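Local structure of beta-N-acetylhexosaminidase (Streptomyces plicatus, 1HP5) at residues 167-172 with 217-222; 195-200 with 254-259; 280-285 with 318-323. The protein probably hydrolyses terminal N-acetylhexosamine residues from glycoconjugates, using the substrate's own acetamido group as nucleophile, as family 20 glycoside hydrolases do. One frame throughout, in Å; residues are numbered along the deposited sequence.

Contact 1: 167-172 with 217-222; sequences SRHFFG and STEVGG. With NGT (3ar,5R,6S,7R,7ar-5-hydroxymethyl-2-methyl-5,6,7,7a-tetrahydro-3ah-pyrano[3,2-D]thiazole-6,7-diol), chain F.
Val220 N donates to Arg168 O over 2.8 Å with an N-H...O angle of 164°, the shortest bond between 167-172 and 217-222. Carbon closes in on the same oxygen: Glu219 CB stands 3.2 Å from Arg168 O, and Val220 CB and CG2 also rest against it. A second bond runs the other way, from Phe170 N to Glu219 OE1 at 3.0 Å, the donor coming from above the carboxylate plane. Glu219 opens a type II turn that Gly222 N closes on Glu219 O. Its CG is wedged between backbone N and carbonyl carbon (chi1 55°) and the chain then runs extended, which carries the carboxylate across to residues 169 and 170. There OE2 approaches the edge of the His169 ring, 3.3 Å from CD2, with ring and carboxylate planes 80° apart. Val220 takes a face of that ring in a CH-pi contact, its CB 4.0 Å from the centroid of His169. In the ring plane, water 1 lies 2.8 Å from His169 NE2 and makes a weak bond to Val220 O, while ND1 is bonded to Thr449 O. With an alanine in place of Glu219, Phe170 N would probably lose its acceptor and the His169 ring the carboxylate that flanks its CD2 edge. Arg168 packs its CB on Val220 CG2 and bends at chi2, sending its guanidinium into the sugar site. NH1 reaches NGT O4 at 2.8 Å and NH2 of Arg168 reaches NGT O3 at 2.8 Å, while Asp165, Asp197 and Gln199 bind the same group. The chemistry thus divides along the arginine: its backbone carbonyl secures the turn of 219-222, and its guanidinium, flanked by two carboxylates, presents N-H groups to two neighbouring sugar hydroxyls.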
loop_
_atom_site.group_PDB
_atom_site.type_symbol
_atom_site.label_atom_id
_atom_site.label_comp_id
_atom_site.label_asym_id
_atom_site.label_seq_id
_atom_site.Cartn_x
_atom_site.Cartn_y
_atom_site.Cartn_z
ATOM N N SER A 167 -4.168 -2.272 14.167
ATOM C CA SER A 167 -4.869 -2.980 15.230
ATOM C C SER A 167 -3.924 -3.471 16.328
ATOM O O SER A 167 -4.228 -3.333 17.512
ATOM C CB SER A 167 -5.642 -4.168 14.655
ATOM O OG SER A 167 -6.635 -3.730 13.740
ATOM N N ARG A 168 -2.790 -4.050 15.943
ATOM C CA ARG A 168 -1.820 -4.554 16.919
ATOM C C ARG A 168 -1.243 -3.375 17.690
ATOM O O ARG A 168 -1.201 -3.384 18.920
ATOM C CB ARG A 168 -0.733 -5.358 16.207
ATOM C CG ARG A 168 -1.157 -6.803 15.926
ATOM C CD ARG A 168 -2.646 -6.931 15.558
ATOM N NE ARG A 168 -3.015 -8.338 15.420
ATOM C CZ ARG A 168 -2.703 -9.092 14.370
ATOM N NH1 ARG A 168 -2.032 -8.570 13.351
ATOM N NH2 ARG A 168 -3.025 -10.376 14.355
ATOM N N HIS A 169 -0.790 -2.365 16.957
ATOM C CA HIS A 169 -0.313 -1.123 17.557
ATOM C C HIS A 169 -1.007 -0.038 16.754
ATOM O O HIS A 169 -0.960 -0.042 15.520
ATOM C CB HIS A 169 1.205 -0.961 17.457
ATOM C CG HIS A 169 1.956 -1.660 18.548
ATOM N ND1 HIS A 169 2.559 -2.887 18.369
ATOM C CD2 HIS A 169 2.183 -1.313 19.837
ATOM C CE1 HIS A 169 3.127 -3.265 19.501
ATOM N NE2 HIS A 169 2.912 -2.328 20.408
ATOM N N PHE A 170 -1.667 0.875 17.456
ATOM C CA PHE A 170 -2.388 1.953 16.803
ATOM C C PHE A 170 -1.464 3.061 16.328
ATOM O O PHE A 170 -0.471 3.390 16.980
ATOM C CB PHE A 170 -3.431 2.542 17.754
ATOM C CG PHE A 170 -4.241 3.658 17.154
ATOM C CD1 PHE A 170 -5.147 3.405 16.127
ATOM C CD2 PHE A 170 -4.095 4.964 17.612
ATOM C CE1 PHE A 170 -5.902 4.437 15.564
ATOM C CE2 PHE A 170 -4.845 6.007 17.054
ATOM C CZ PHE A 170 -5.748 5.743 16.031
ATOM N N PHE A 171 -1.788 3.617 15.168
ATOM C CA PHE A 171 -1.034 4.721 14.601
ATOM C C PHE A 171 -2.066 5.781 14.245
ATOM O O PHE A 171 -3.047 5.499 13.547
ATOM C CB PHE A 171 -0.238 4.265 13.369
ATOM C CG PHE A 171 0.913 3.354 13.707
ATOM C CD1 PHE A 171 0.714 1.984 13.863
ATOM C CD2 PHE A 171 2.180 3.876 13.953
ATOM C CE1 PHE A 171 1.759 1.143 14.265
ATOM C CE2 PHE A 171 3.235 3.046 14.356
ATOM C CZ PHE A 171 3.018 1.671 14.513
ATOM N N GLY A 172 -1.858 6.988 14.766
ATOM C CA GLY A 172 -2.782 8.083 14.535
ATOM C C GLY A 172 -2.832 8.569 13.101
ATOM O O GLY A 172 -2.085 8.096 12.250
ATOM N N SER A 217 -9.593 0.601 23.316
ATOM C CA SER A 217 -8.930 1.138 24.506
ATOM C C SER A 217 -7.496 0.678 24.762
ATOM O O SER A 217 -6.797 1.275 25.575
ATOM C CB SER A 217 -9.779 0.852 25.750
ATOM O OG SER A 217 -9.954 -0.544 25.930
ATOM N N THR A 218 -7.049 -0.380 24.096
ATOM C CA THR A 218 -5.678 -0.826 24.310
ATOM C C THR A 218 -5.067 -1.370 23.019
ATOM O O THR A 218 -5.625 -1.177 21.935
ATOM C CB THR A 218 -5.598 -1.891 25.458
ATOM O OG1 THR A 218 -4.228 -2.091 25.832
ATOM C CG2 THR A 218 -6.204 -3.221 25.021
ATOM N N GLU A 219 -3.919 -2.029 23.138
ATOM C CA GLU A 219 -3.206 -2.598 21.993
ATOM C C GLU A 219 -2.192 -3.616 22.498
ATOM O O GLU A 219 -2.142 -3.905 23.696
ATOM C CB GLU A 219 -2.462 -1.493 21.234
ATOM C CG GLU A 219 -1.520 -0.678 22.120
ATOM C CD GLU A 219 -0.750 0.395 21.359
ATOM O OE1 GLU A 219 -1.299 0.962 20.390
ATOM O OE2 GLU A 219 0.400 0.688 21.748
ATOM N N VAL A 220 -1.389 -4.162 21.588
ATOM C CA VAL A 220 -0.358 -5.121 21.972
ATOM C C VAL A 220 0.494 -4.479 23.064
ATOM O O VAL A 220 0.858 -3.307 22.957
ATOM C CB VAL A 220 0.570 -5.471 20.778
ATOM C CG1 VAL A 220 1.845 -6.160 21.288
ATOM C CG2 VAL A 220 -0.155 -6.379 19.800
ATOM N N GLY A 221 0.803 -5.242 24.111
ATOM C CA GLY A 221 1.618 -4.712 25.194
ATOM C C GLY A 221 0.828 -3.939 26.237
ATOM O O GLY A 221 1.370 -3.524 27.265
ATOM N N GLY A 222 -0.458 -3.736 25.976
ATOM C CA GLY A 222 -1.285 -3.018 26.923
ATOM C C GLY A 222 -1.072 -1.522 26.866
ATOM O O GLY A 222 -0.357 -1.010 25.996
HETATM C C1 NGT F . -0.636 -13.698 9.523
HETATM C C2 NGT F . -1.924 -13.327 10.316
HETATM C C3 NGT F . -1.793 -11.926 11.007
HETATM C C4 NGT F . -0.409 -11.701 11.641
HETATM C C5 NGT F . 0.702 -11.951 10.598
HETATM C C6 NGT F . 2.116 -11.777 11.147
HETATM C C7 NGT F . -2.688 -13.067 8.179
HETATM C C8 NGT F . -3.616 -12.934 6.994
HETATM N N2 NGT F . -3.033 -13.295 9.372
HETATM S S1 NGT F . -0.957 -12.914 7.867
HETATM O O3 NGT F . -2.814 -11.775 11.981
HETATM O O4 NGT F . -0.333 -10.372 12.127
HETATM O O5 NGT F . 0.597 -13.327 10.065
HETATM O O6 NGT F . 3.081 -11.854 10.097
HETATM O O HOH W 1 4.213 -2.916 22.784
#

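Contact 2: 195-200 with 254-259; sequences LSDDQG and PGHTNA. With NGT (3ar,5R,6S,7R,7ar-5-hydroxymethyl-2-methyl-5,6,7,7a-tetrahydro-3ah-pyrano[3,2-D]thiazole-6,7-diol), chain F.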
loop_
_atom_site.group_PDB
_atom_site.type_symbol
_atom_site.label_atom_id
_atom_site.label_comp_id
_atom_site.label_asym_id
_atom_site.label_seq_id
_atom_site.Cartn_x
_atom_site.Cartn_y
_atom_site.Cartn_z
ATOM N N LEU A 195 -8.119 -2.495 10.110
ATOM C CA LEU A 195 -8.774 -1.724 11.153
ATOM C C LEU A 195 -9.223 -2.445 12.405
ATOM O O LEU A 195 -9.607 -1.795 13.375
ATOM C CB LEU A 195 -9.973 -0.990 10.557
ATOM C CG LEU A 195 -9.620 0.026 9.471
ATOM C CD1 LEU A 195 -10.901 0.526 8.814
ATOM C CD2 LEU A 195 -8.834 1.180 10.088
ATOM N N SER A 196 -9.199 -3.772 12.397
ATOM C CA SER A 196 -9.620 -4.500 13.583
ATOM C C SER A 196 -8.958 -5.854 13.690
ATOM O O SER A 196 -8.633 -6.487 12.688
ATOM C CB SER A 196 -11.140 -4.690 13.591
ATOM O OG SER A 196 -11.555 -5.565 12.553
ATOM N N ASP A 197 -8.756 -6.291 14.925
ATOM C CA ASP A 197 -8.159 -7.582 15.177
ATOM C C ASP A 197 -8.429 -7.948 16.629
ATOM O O ASP A 197 -9.350 -7.411 17.245
ATOM C CB ASP A 197 -6.659 -7.542 14.875
ATOM C CG ASP A 197 -6.127 -8.892 14.437
ATOM O OD1 ASP A 197 -5.925 -9.760 15.311
ATOM O OD2 ASP A 197 -5.933 -9.093 13.217
ATOM N N ASP A 198 -7.640 -8.858 17.185
ATOM C CA ASP A 198 -7.856 -9.268 18.565
ATOM C C ASP A 198 -7.444 -8.220 19.592
ATOM O O ASP A 198 -8.050 -8.126 20.661
ATOM C CB ASP A 198 -7.101 -10.566 18.845
ATOM C CG ASP A 198 -7.573 -11.701 17.975
ATOM O OD1 ASP A 198 -8.784 -12.010 18.014
ATOM O OD2 ASP A 198 -6.737 -12.281 17.250
ATOM N N GLN A 199 -6.425 -7.428 19.263
ATOM C CA GLN A 199 -5.919 -6.420 20.190
ATOM C C GLN A 199 -6.503 -5.016 20.055
ATOM O O GLN A 199 -6.100 -4.101 20.779
ATOM C CB GLN A 199 -4.395 -6.353 20.085
ATOM C CG GLN A 199 -3.724 -7.713 20.251
ATOM C CD GLN A 199 -3.517 -8.437 18.929
ATOM O OE1 GLN A 199 -4.214 -8.179 17.944
ATOM N NE2 GLN A 199 -2.562 -9.359 18.909
ATOM N N GLY A 200 -7.450 -4.840 19.138
ATOM C CA GLY A 200 -8.051 -3.527 18.978
ATOM C C GLY A 200 -9.026 -3.376 17.827
ATOM O O GLY A 200 -8.953 -4.094 16.824
ATOM N N PRO A 254 -14.539 -14.267 10.302
ATOM C CA PRO A 254 -15.062 -14.313 11.674
ATOM C C PRO A 254 -13.970 -14.443 12.736
ATOM O O PRO A 254 -14.254 -14.389 13.933
ATOM C CB PRO A 254 -15.979 -15.528 11.643
ATOM C CG PRO A 254 -15.194 -16.478 10.773
ATOM C CD PRO A 254 -14.722 -15.569 9.630
ATOM N N GLY A 255 -12.725 -14.625 12.300
ATOM C CA GLY A 255 -11.624 -14.741 13.245
ATOM C C GLY A 255 -10.985 -13.385 13.515
ATOM O O GLY A 255 -11.405 -12.383 12.930
ATOM N N HIS A 256 -9.977 -13.346 14.388
ATOM C CA HIS A 256 -9.298 -12.090 14.726
ATOM C C HIS A 256 -10.328 -11.036 15.133
ATOM O O HIS A 256 -10.219 -9.859 14.770
ATOM C CB HIS A 256 -8.494 -11.592 13.521
ATOM C CG HIS A 256 -7.217 -12.340 13.301
ATOM N ND1 HIS A 256 -6.069 -12.073 14.014
ATOM C CD2 HIS A 256 -6.915 -13.370 12.474
ATOM C CE1 HIS A 256 -5.114 -12.904 13.637
ATOM N NE2 HIS A 256 -5.601 -13.703 12.704
ATOM N N THR A 257 -11.314 -11.467 15.909
ATOM C CA THR A 257 -12.397 -10.589 16.337
ATOM C C THR A 257 -12.503 -10.341 17.842
ATOM O O THR A 257 -13.541 -9.882 18.315
ATOM C CB THR A 257 -13.739 -11.160 15.846
ATOM O OG1 THR A 257 -13.797 -12.562 16.152
ATOM C CG2 THR A 257 -13.875 -10.989 14.340
ATOM N N ASN A 258 -11.443 -10.605 18.601
ATOM C CA ASN A 258 -11.541 -10.409 20.045
ATOM C C ASN A 258 -11.909 -9.005 20.512
ATOM O O ASN A 258 -12.650 -8.862 21.483
ATOM C CB ASN A 258 -10.264 -10.832 20.766
ATOM C CG ASN A 258 -10.499 -11.042 22.253
ATOM O OD1 ASN A 258 -11.174 -11.994 22.649
ATOM N ND2 ASN A 258 -9.972 -10.144 23.078
ATOM N N ALA A 259 -11.403 -7.971 19.842
ATOM C CA ALA A 259 -11.721 -6.605 20.256
ATOM C C ALA A 259 -13.235 -6.393 20.255
ATOM O O ALA A 259 -13.793 -5.797 21.182
ATOM C CB ALA A 259 -11.045 -5.601 19.333
HETATM C C1 NGT F . -0.636 -13.698 9.523
HETATM C C2 NGT F . -1.924 -13.327 10.316
HETATM C C3 NGT F . -1.793 -11.926 11.007
HETATM C C4 NGT F . -0.409 -11.701 11.641
HETATM C C5 NGT F . 0.702 -11.951 10.598
HETATM C C6 NGT F . 2.116 -11.777 11.147
HETATM C C7 NGT F . -2.688 -13.067 8.179
HETATM C C8 NGT F . -3.616 -12.934 6.994
HETATM N N2 NGT F . -3.033 -13.295 9.372
HETATM S S1 NGT F . -0.957 -12.914 7.867
HETATM O O3 NGT F . -2.814 -11.775 11.981
HETATM O O4 NGT F . -0.333 -10.372 12.127
HETATM O O5 NGT F . 0.597 -13.327 10.065
HETATM O O6 NGT F . 3.081 -11.854 10.097
HETATM O O HOH W 2 -12.029 -8.010 13.670
#
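Side-chain hydrogen bonds come first: His256 ND1 donates to Asp197 OD1 over 2.7 Å, meeting it on the syn side with the oxygen near the ring plane, although carboxylate and ring are turned 66° apart. Asp197 CG lies anti to the backbone N (chi1 -151°), which swings the carboxylate back to His256. Asp198 N reaches the same oxygen, Asp197 OD1, at 2.7 Å from the anti side and the same face, and Arg168 adds a salt bridge; OD2 is bound by His194. Held by Asp197 at ND1 and by Glu320 OE1 at NE2, the His256 ring is probably fixed in rotation, with its CE1 3.1 Å from NGT O3. Asp198 OD1, bonded also to Ser285 OG, takes Asn258 N at 3.1 Å, in the first turn of helix 258-263. These loops follow neighbouring strands, 190-194 and 246-250, of the parallel barrel of the catalytic domain, at the mouth where the sugar binds. Backbone bonding is slighter: Ala259 N donates weakly to Asp197 O at 3.4 Å. One water bridges, accepting from Ser196 OG and donating to His256 O. Van der Waals packing centres on Ala259, whose CB rests on the opposing backbone, 3.2 Å from Asp197 O and 3.4 Å from Gly200 C.

Contact 3: 280-285 with 318-323; sequences TKVGFS and GDEAHS. With NGT (3ar,5R,6S,7R,7ar-5-hydroxymethyl-2-methyl-5,6,7,7a-tetrahydro-3ah-pyrano[3,2-D]thiazole-6,7-diol), chain F.
Segments 280-285 and 318-323 draw closest where Gly283 and His322 have their CA atoms 4.9 Å apart, the touching parts running 44° apart. Both are loops at the sugar-binding mouth of the catalytic TIM barrel, and 318-323 holds Asp319 and Glu320, the Asp-Glu pair characteristic of family 20 hexosaminidases. At the backbone angles of Gly283 (phi 88°) a CB would jam against Val282 O, which calls for glycine, and would also press on His322 CD2. Its bare CA instead points a hydrogen at Glu320 O, 3.6 Å away and 158° at the hydrogen. That carbonyl oxygen also accepts from water 3, which donates in turn to Ser285 O and so bridges the two loops. Val282 lays its CG2 branch against the carboxylate of Glu320, 3.2 Å from OE1. Beyond CG the Glu320 chain is extended, carrying OE1 to 3.1 Å from NGT C2, a nonbonded contact; OE1 is hydrogen-bonded to His256 NE2. OE2 is bonded to a glycerol, probably from the crystallisation liquor. Asp319 does not touch 280-285; its OD2 lies 2.6 Å from NGT N2, the thiazoline nitrogen. That placement is consistent with the family mechanism, in which this aspartate orients the substrate's acetamido group and the glutamate serves as general acid and base. Farther out, His322 rests its CB on Gly283 O, while a face of its ring lies over Glu320 CA. At the exposed end a single hydroxyl is shared: Ser323 OG lies 2.9 Å from Gly283 O and 3.0 Å from Phe284 O, two carbonyls that compete for its one proton.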
loop_
_atom_site.group_PDB
_atom_site.type_symbol
_atom_site.label_atom_id
_atom_site.label_comp_id
_atom_site.label_asym_id
_atom_site.label_seq_id
_atom_site.Cartn_x
_atom_site.Cartn_y
_atom_site.Cartn_z
ATOM N N THR A 280 0.432 -11.423 21.424
ATOM C CA THR A 280 0.806 -11.404 20.014
ATOM C C THR A 280 0.605 -12.741 19.312
ATOM O O THR A 280 1.339 -13.077 18.375
ATOM C CB THR A 280 2.278 -10.986 19.840
ATOM O OG1 THR A 280 3.111 -11.868 20.600
ATOM C CG2 THR A 280 2.491 -9.549 20.323
ATOM N N LYS A 281 -0.379 -13.506 19.773
ATOM C CA LYS A 281 -0.691 -14.797 19.174
ATOM C C LYS A 281 -1.983 -14.641 18.376
ATOM O O LYS A 281 -2.597 -13.572 18.400
ATOM C CB LYS A 281 -0.830 -15.870 20.267
ATOM C CG LYS A 281 0.522 -16.284 20.867
ATOM C CD LYS A 281 0.400 -17.315 21.999
ATOM C CE LYS A 281 -0.389 -18.556 21.592
ATOM N NZ LYS A 281 0.156 -19.230 20.370
ATOM N N VAL A 282 -2.400 -15.692 17.678
ATOM C CA VAL A 282 -3.605 -15.621 16.846
ATOM C C VAL A 282 -4.416 -16.918 16.872
ATOM O O VAL A 282 -3.976 -17.917 17.430
ATOM C CB VAL A 282 -3.227 -15.368 15.366
ATOM C CG1 VAL A 282 -2.223 -14.231 15.259
ATOM C CG2 VAL A 282 -2.635 -16.648 14.758
ATOM N N GLY A 283 -5.600 -16.875 16.260
ATOM C CA GLY A 283 -6.450 -18.050 16.130
ATOM C C GLY A 283 -7.459 -18.472 17.181
ATOM O O GLY A 283 -8.201 -19.422 16.952
ATOM N N PHE A 284 -7.533 -17.774 18.307
ATOM C CA PHE A 284 -8.448 -18.173 19.370
ATOM C C PHE A 284 -9.840 -17.540 19.372
ATOM O O PHE A 284 -10.748 -18.037 20.042
ATOM C CB PHE A 284 -7.770 -17.920 20.719
ATOM C CG PHE A 284 -7.320 -16.499 20.911
ATOM C CD1 PHE A 284 -8.193 -15.540 21.414
ATOM C CD2 PHE A 284 -6.033 -16.111 20.563
ATOM C CE1 PHE A 284 -7.790 -14.214 21.565
ATOM C CE2 PHE A 284 -5.621 -14.787 20.710
ATOM C CZ PHE A 284 -6.502 -13.839 21.212
ATOM N N SER A 285 -10.019 -16.459 18.620
ATOM C CA SER A 285 -11.300 -15.762 18.593
ATOM C C SER A 285 -12.199 -16.137 17.428
ATOM O O SER A 285 -11.729 -16.501 16.349
ATOM C CB SER A 285 -11.065 -14.253 18.546
ATOM O OG SER A 285 -10.396 -13.910 17.344
ATOM N N GLY A 318 -10.959 -13.053 7.090
ATOM C CA GLY A 318 -11.284 -14.467 6.997
ATOM C C GLY A 318 -10.113 -15.391 7.278
ATOM O O GLY A 318 -10.214 -16.608 7.112
ATOM N N ASP A 319 -9.002 -14.812 7.719
ATOM C CA ASP A 319 -7.801 -15.573 8.018
ATOM C C ASP A 319 -7.800 -16.139 9.427
ATOM O O ASP A 319 -8.392 -15.569 10.346
ATOM C CB ASP A 319 -6.564 -14.681 7.865
ATOM C CG ASP A 319 -6.570 -13.512 8.844
ATOM O OD1 ASP A 319 -7.581 -12.780 8.873
ATOM O OD2 ASP A 319 -5.576 -13.324 9.585
ATOM N N GLU A 320 -7.135 -17.276 9.577
ATOM C CA GLU A 320 -6.961 -17.921 10.872
ATOM C C GLU A 320 -8.171 -17.979 11.791
ATOM O O GLU A 320 -8.070 -17.654 12.976
ATOM C CB GLU A 320 -5.799 -17.241 11.601
ATOM C CG GLU A 320 -4.603 -17.004 10.687
ATOM C CD GLU A 320 -3.448 -16.313 11.380
ATOM O OE1 GLU A 320 -3.661 -15.250 12.010
ATOM O OE2 GLU A 320 -2.318 -16.831 11.284
ATOM N N ALA A 321 -9.321 -18.369 11.253
ATOM C CA ALA A 321 -10.509 -18.510 12.087
ATOM C C ALA A 321 -10.398 -19.938 12.619
ATOM O O ALA A 321 -11.261 -20.773 12.372
ATOM C CB ALA A 321 -11.768 -18.351 11.253
ATOM N N HIS A 322 -9.321 -20.206 13.350
ATOM C CA HIS A 322 -9.063 -21.541 13.878
ATOM C C HIS A 322 -9.995 -22.030 14.982
ATOM O O HIS A 322 -9.976 -23.210 15.333
ATOM C CB HIS A 322 -7.606 -21.637 14.334
ATOM C CG HIS A 322 -6.623 -21.351 13.241
ATOM N ND1 HIS A 322 -6.772 -21.847 11.964
ATOM C CD2 HIS A 322 -5.473 -20.635 13.236
ATOM C CE1 HIS A 322 -5.755 -21.450 11.218
ATOM N NE2 HIS A 322 -4.953 -20.713 11.966
ATOM N N SER A 323 -10.804 -21.134 15.532
ATOM C CA SER A 323 -11.753 -21.524 16.568
ATOM C C SER A 323 -13.121 -21.594 15.917
ATOM O O SER A 323 -14.144 -21.629 16.594
ATOM C CB SER A 323 -11.765 -20.509 17.710
ATOM O OG SER A 323 -10.523 -20.519 18.401
HETATM C C1 NGT F . -0.636 -13.698 9.523
HETATM C C2 NGT F . -1.924 -13.327 10.316
HETATM C C3 NGT F . -1.793 -11.926 11.007
HETATM C C4 NGT F . -0.409 -11.701 11.641
HETATM C C5 NGT F . 0.702 -11.951 10.598
HETATM C C6 NGT F . 2.116 -11.777 11.147
HETATM C C7 NGT F . -2.688 -13.067 8.179
HETATM C C8 NGT F . -3.616 -12.934 6.994
HETATM N N2 NGT F . -3.033 -13.295 9.372
HETATM S S1 NGT F . -0.957 -12.914 7.867
HETATM O O3 NGT F . -2.814 -11.775 11.981
HETATM O O4 NGT F . -0.333 -10.372 12.127
HETATM O O5 NGT F . 0.597 -13.327 10.065
HETATM O O6 NGT F . 3.081 -11.854 10.097
HETATM O O HOH W 3 -9.186 -16.263 15.144
#

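From the N terminus, strand 159-165 leads into 167-172, and strand 190-194 into 195-200. Contact 1 closes a loop across 44 intervening residues when the chain reaches 217-222, beyond helix 210-213. Contact 2 has opened by then and closes only at 254-259, past strand 246-250, so contacts 1 and 2 cross. Contact 3 follows both in series, joining 280-285 to 318-323 after strand 313-315. Each contact therefore ties the loops of consecutive barrel strands, first to second, second to third, third to fourth. Polar bonds connect them: Arg168 to Asp197 and Gln199 between contacts 1 and 2, His256 to Glu320 and Asp198 to Ser285 between contacts 2 and 3. All three touch NGT.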